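Local structure of pectinesterase A (Erwinia chrysanthemi, 2NTP) at residues Val221-Val227 against Val266-Met272. The protein hydrolyses the methyl esters of pectin's galacturonate chains, releasing methanol, probably as the first step in the maceration and soft rot of plant tissue. Sequence-based numbering, arbitrary orientation.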
ATOM      1  N   VAL A 221       8.316  -4.842   5.901  1.00  6.13           N
ATOM      2  CA  VAL A 221       9.217  -4.484   6.996  1.00  6.30           C
ATOM      3  C   VAL A 221       9.036  -3.004   7.307  1.00  6.42           C
ATOM      4  O   VAL A 221       9.276  -2.143   6.450  1.00  6.00           O
ATOM      5  CB  VAL A 221      10.695  -4.822   6.662  1.00  6.43           C
ATOM      6  CG1 VAL A 221      11.614  -4.492   7.845  1.00  6.67           C
ATOM      7  CG2 VAL A 221      10.839  -6.305   6.270  1.00  6.79           C
ATOM      8  N   ILE A 222       8.588  -2.715   8.525  1.00  6.45           N
ATOM      9  CA  ILE A 222       8.271  -1.342   8.931  1.00  7.00           C
ATOM     10  C   ILE A 222       9.245  -0.897  10.024  1.00  6.97           C
ATOM     11  O   ILE A 222       9.296  -1.504  11.096  1.00  7.58           O
ATOM     12  CB  ILE A 222       6.794  -1.213   9.412  1.00  7.09           C
ATOM     13  CG1 ILE A 222       5.818  -1.489   8.264  1.00  8.03           C
ATOM     14  CG2 ILE A 222       6.516   0.187   9.967  1.00  7.45           C
ATOM     15  CD1 ILE A 222       5.263  -2.901   8.242  1.00 11.45           C
ATOM     16  N   THR A 223      10.014   0.152   9.744  1.00  7.15           N
ATOM     17  CA  THR A 223      11.078   0.595  10.658  1.00  7.03           C
ATOM     18  C   THR A 223      10.955   2.072  11.020  1.00  7.19           C
ATOM     19  O   THR A 223      10.621   2.901  10.169  1.00  6.49           O
ATOM     20  CB  THR A 223      12.507   0.341  10.070  1.00  7.31           C
ATOM     21  OG1 THR A 223      12.713   1.146   8.901  1.00  6.89           O
ATOM     22  CG2 THR A 223      12.708  -1.122   9.713  1.00  7.56           C
ATOM     23  N   ASN A 224      11.238   2.391  12.283  1.00  7.56           N
ATOM     24  CA  ASN A 224      11.342   3.784  12.736  1.00  8.17           C
ATOM     25  C   ASN A 224      10.121   4.608  12.337  1.00  8.01           C
ATOM     26  O   ASN A 224      10.239   5.760  11.911  1.00  8.59           O
ATOM     27  CB  ASN A 224      12.624   4.426  12.191  1.00  8.75           C
ATOM     28  CG  ASN A 224      13.862   3.566  12.426  1.00  9.76           C
ATOM     29  OD1 ASN A 224      14.606   3.254  11.487  1.00 13.93           O
ATOM     30  ND2 ASN A 224      14.087   3.180  13.672  1.00 10.19           N
ATOM     31  N   SER A 225       8.945   4.007  12.484  1.00  7.54           N
ATOM     32  CA  SER A 225       7.716   4.615  12.008  1.00  7.66           C
ATOM     33  C   SER A 225       6.742   4.907  13.143  1.00  7.56           C
ATOM     34  O   SER A 225       7.056   4.705  14.318  1.00  7.55           O
ATOM     35  CB  SER A 225       7.074   3.715  10.946  1.00  7.59           C
ATOM     36  OG  SER A 225       7.844   3.744   9.757  1.00  7.82           O
ATOM     37  N   ARG A 226       5.563   5.398  12.779  1.00  7.81           N
ATOM     38  CA  ARG A 226       4.544   5.762  13.741  1.00  8.51           C
ATOM     39  C   ARG A 226       3.226   5.182  13.265  1.00  8.26           C
ATOM     40  O   ARG A 226       2.767   5.487  12.164  1.00  8.21           O
ATOM     41  CB  ARG A 226       4.451   7.289  13.878  1.00  8.90           C
ATOM     42  CG  ARG A 226       5.693   7.919  14.535  1.00 11.46           C
ATOM     43  CD  ARG A 226       5.874   9.393  14.178  1.00 16.47           C
ATOM     44  NE  ARG A 226       6.063   9.597  12.738  1.00 20.06           N
ATOM     45  CZ  ARG A 226       7.188   9.353  12.061  1.00 21.07           C
ATOM     46  NH1 ARG A 226       8.270   8.885  12.671  1.00 22.25           N
ATOM     47  NH2 ARG A 226       7.222   9.575  10.754  1.00 22.17           N
ATOM     48  N   VAL A 227       2.652   4.321  14.100  1.00  7.91           N
ATOM     49  CA  VAL A 227       1.355   3.710  13.867  1.00  7.79           C
ATOM     50  C   VAL A 227       0.340   4.521  14.667  1.00  8.08           C
ATOM     51  O   VAL A 227       0.289   4.445  15.899  1.00  7.33           O
ATOM     52  CB  VAL A 227       1.386   2.213  14.273  1.00  7.64           C
ATOM     53  CG1 VAL A 227      -0.011   1.626  14.390  1.00  7.80           C
ATOM     54  CG2 VAL A 227       2.223   1.426  13.272  1.00  8.00           C
ATOM     55  N   VAL A 266       7.070  -7.371   9.817  1.00  6.27           N
ATOM     56  CA  VAL A 266       7.951  -7.106  10.954  1.00  6.75           C
ATOM     57  C   VAL A 266       7.977  -5.609  11.246  1.00  7.05           C
ATOM     58  O   VAL A 266       8.209  -4.797  10.341  1.00  7.33           O
ATOM     59  CB  VAL A 266       9.384  -7.633  10.709  1.00  6.79           C
ATOM     60  CG1 VAL A 266      10.257  -7.377  11.931  1.00  6.97           C
ATOM     61  CG2 VAL A 266       9.358  -9.126  10.384  1.00  6.57           C
ATOM     62  N   PHE A 267       7.709  -5.261  12.505  1.00  7.12           N
ATOM     63  CA  PHE A 267       7.803  -3.884  12.990  1.00  7.28           C
ATOM     64  C   PHE A 267       9.054  -3.749  13.840  1.00  7.42           C
ATOM     65  O   PHE A 267       9.247  -4.519  14.782  1.00  7.58           O
ATOM     66  CB  PHE A 267       6.588  -3.511  13.844  1.00  7.63           C
ATOM     67  CG  PHE A 267       5.313  -3.369  13.066  1.00  7.61           C
ATOM     68  CD1 PHE A 267       4.473  -4.464  12.873  1.00  8.36           C
ATOM     69  CD2 PHE A 267       4.936  -2.134  12.533  1.00  8.38           C
ATOM     70  CE1 PHE A 267       3.288  -4.336  12.155  1.00  7.64           C
ATOM     71  CE2 PHE A 267       3.752  -1.998  11.813  1.00  8.70           C
ATOM     72  CZ  PHE A 267       2.927  -3.103  11.625  1.00  8.18           C
ATOM     73  N   LEU A 268       9.891  -2.766  13.516  1.00  7.53           N
ATOM     74  CA  LEU A 268      11.066  -2.464  14.336  1.00  7.76           C
ATOM     75  C   LEU A 268      11.099  -1.000  14.750  1.00  7.84           C
ATOM     76  O   LEU A 268      10.911  -0.114  13.914  1.00  7.96           O
ATOM     77  CB  LEU A 268      12.365  -2.833  13.617  1.00  7.83           C
ATOM     78  CG  LEU A 268      12.515  -4.270  13.110  1.00  7.83           C
ATOM     79  CD1 LEU A 268      12.238  -4.309  11.612  1.00  8.04           C
ATOM     80  CD2 LEU A 268      13.908  -4.797  13.411  1.00  9.37           C
ATOM     81  N   ASN A 269      11.336  -0.759  16.041  1.00  8.21           N
ATOM     82  CA  ASN A 269      11.482   0.602  16.580  1.00  8.50           C
ATOM     83  C   ASN A 269      10.347   1.538  16.144  1.00  8.52           C
ATOM     84  O   ASN A 269      10.580   2.678  15.720  1.00  8.75           O
ATOM     85  CB  ASN A 269      12.850   1.181  16.185  1.00  8.96           C
ATOM     86  CG  ASN A 269      14.012   0.329  16.685  1.00 11.01           C
ATOM     87  OD1 ASN A 269      14.776  -0.235  15.893  1.00 14.00           O
ATOM     88  ND2 ASN A 269      14.146   0.230  18.004  1.00 12.33           N
ATOM     89  N   THR A 270       9.118   1.046  16.264  1.00  8.02           N
ATOM     90  CA  THR A 270       7.946   1.754  15.764  1.00  8.23           C
ATOM     91  C   THR A 270       6.971   2.086  16.896  1.00  8.54           C
ATOM     92  O   THR A 270       6.696   1.246  17.749  1.00  8.34           O
ATOM     93  CB  THR A 270       7.281   0.941  14.622  1.00  8.43           C
ATOM     94  OG1 THR A 270       8.116   1.020  13.464  1.00  8.40           O
ATOM     95  CG2 THR A 270       5.895   1.476  14.266  1.00  8.14           C
ATOM     96  N   SER A 271       6.470   3.320  16.906  1.00  8.71           N
ATOM     97  CA  SER A 271       5.484   3.726  17.905  1.00  9.37           C
ATOM     98  C   SER A 271       4.097   3.238  17.507  1.00  9.18           C
ATOM     99  O   SER A 271       3.772   3.155  16.323  1.00  9.15           O
ATOM    100  CB  SER A 271       5.477   5.240  18.117  1.00  9.75           C
ATOM    101  OG  SER A 271       5.024   5.927  16.976  1.00 12.83           O
ATOM    102  N   MET A 272       3.288   2.906  18.506  1.00  9.16           N
ATOM    103  CA  MET A 272       1.935   2.417  18.266  1.00  9.20           C
ATOM    104  C   MET A 272       1.003   3.005  19.300  1.00  9.63           C
ATOM    105  O   MET A 272       1.247   2.866  20.499  1.00  9.51           O
ATOM    106  CB  MET A 272       1.888   0.891  18.364  1.00  9.10           C
ATOM    107  CG  MET A 272       2.750   0.164  17.360  1.00  9.00           C
ATOM    108  SD  MET A 272       2.857  -1.594  17.700  1.00  9.12           S
ATOM    109  CE  MET A 272       3.904  -2.088  16.335  1.00  9.45           C
TER
HETATM  110  O   HOH W   1      12.800   4.766  15.946  1.00 37.79           O
HETATM  111  O   HOH W   2       9.519   5.322  15.571  1.00 13.68           O
HETATM  112  O   HOH W   3       2.262   6.051  17.507  1.00 13.87           O
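One face of the Phe-267 ring takes the end of Ile-222: CD1 sits 4.3 Å from the ring centroid, a CH-pi contact displaced toward the rim. The two side chains run the same way, so CB of Ile-222 also reaches CD2 of Phe-267 at 3.7 Å. Val-227 CG2 meets the ring obliquely and also packs on Thr-270 CG2, the two side chains crossing at about a right angle, while Leu-207 of strand 205-210 touches both Phe-267 and Val-227. The other flat pair is Asn-224 and Asn-269, side by side with amide planes only 10° apart; ND2 of Asn-224 lies 3.4 Å from CB of Asn-269, and a water joins that ND2 to the Asn-269 carbonyl. OD1 of Asn-224 turns to Asn-186 on the preceding coil. Such alignment of like residues on successive turns is a feature of the right-handed parallel beta-helix of pectinesterases, and here two neighbouring coils match residue for residue through a corner. Both asparagines have left-handed backbone angles, turning the chain from one parallel sheet into the next. Before the corner the ladder is straight, with Ile-222 N to Val-266 O at 2.8 Å and 179°. At the corner a side chain steps in: Thr-270 OG1, placed beside its own backbone N (chi1 -72°), accepts from Ser-225 N at 3.3 Å and donates to Leu-268 O. That carbonyl is gripped twice, since Asn-224 N reaches it nearly along the C=O axis, whereas the hydroxyl comes from above the carbonyl plane. Beyond the bend the ladder resumes with Ser-271 N to Ser-225 O and goes on with Val-227 N to Ser-271 O at 2.7 Å, and Met-272 CG packs against Val-227 CB.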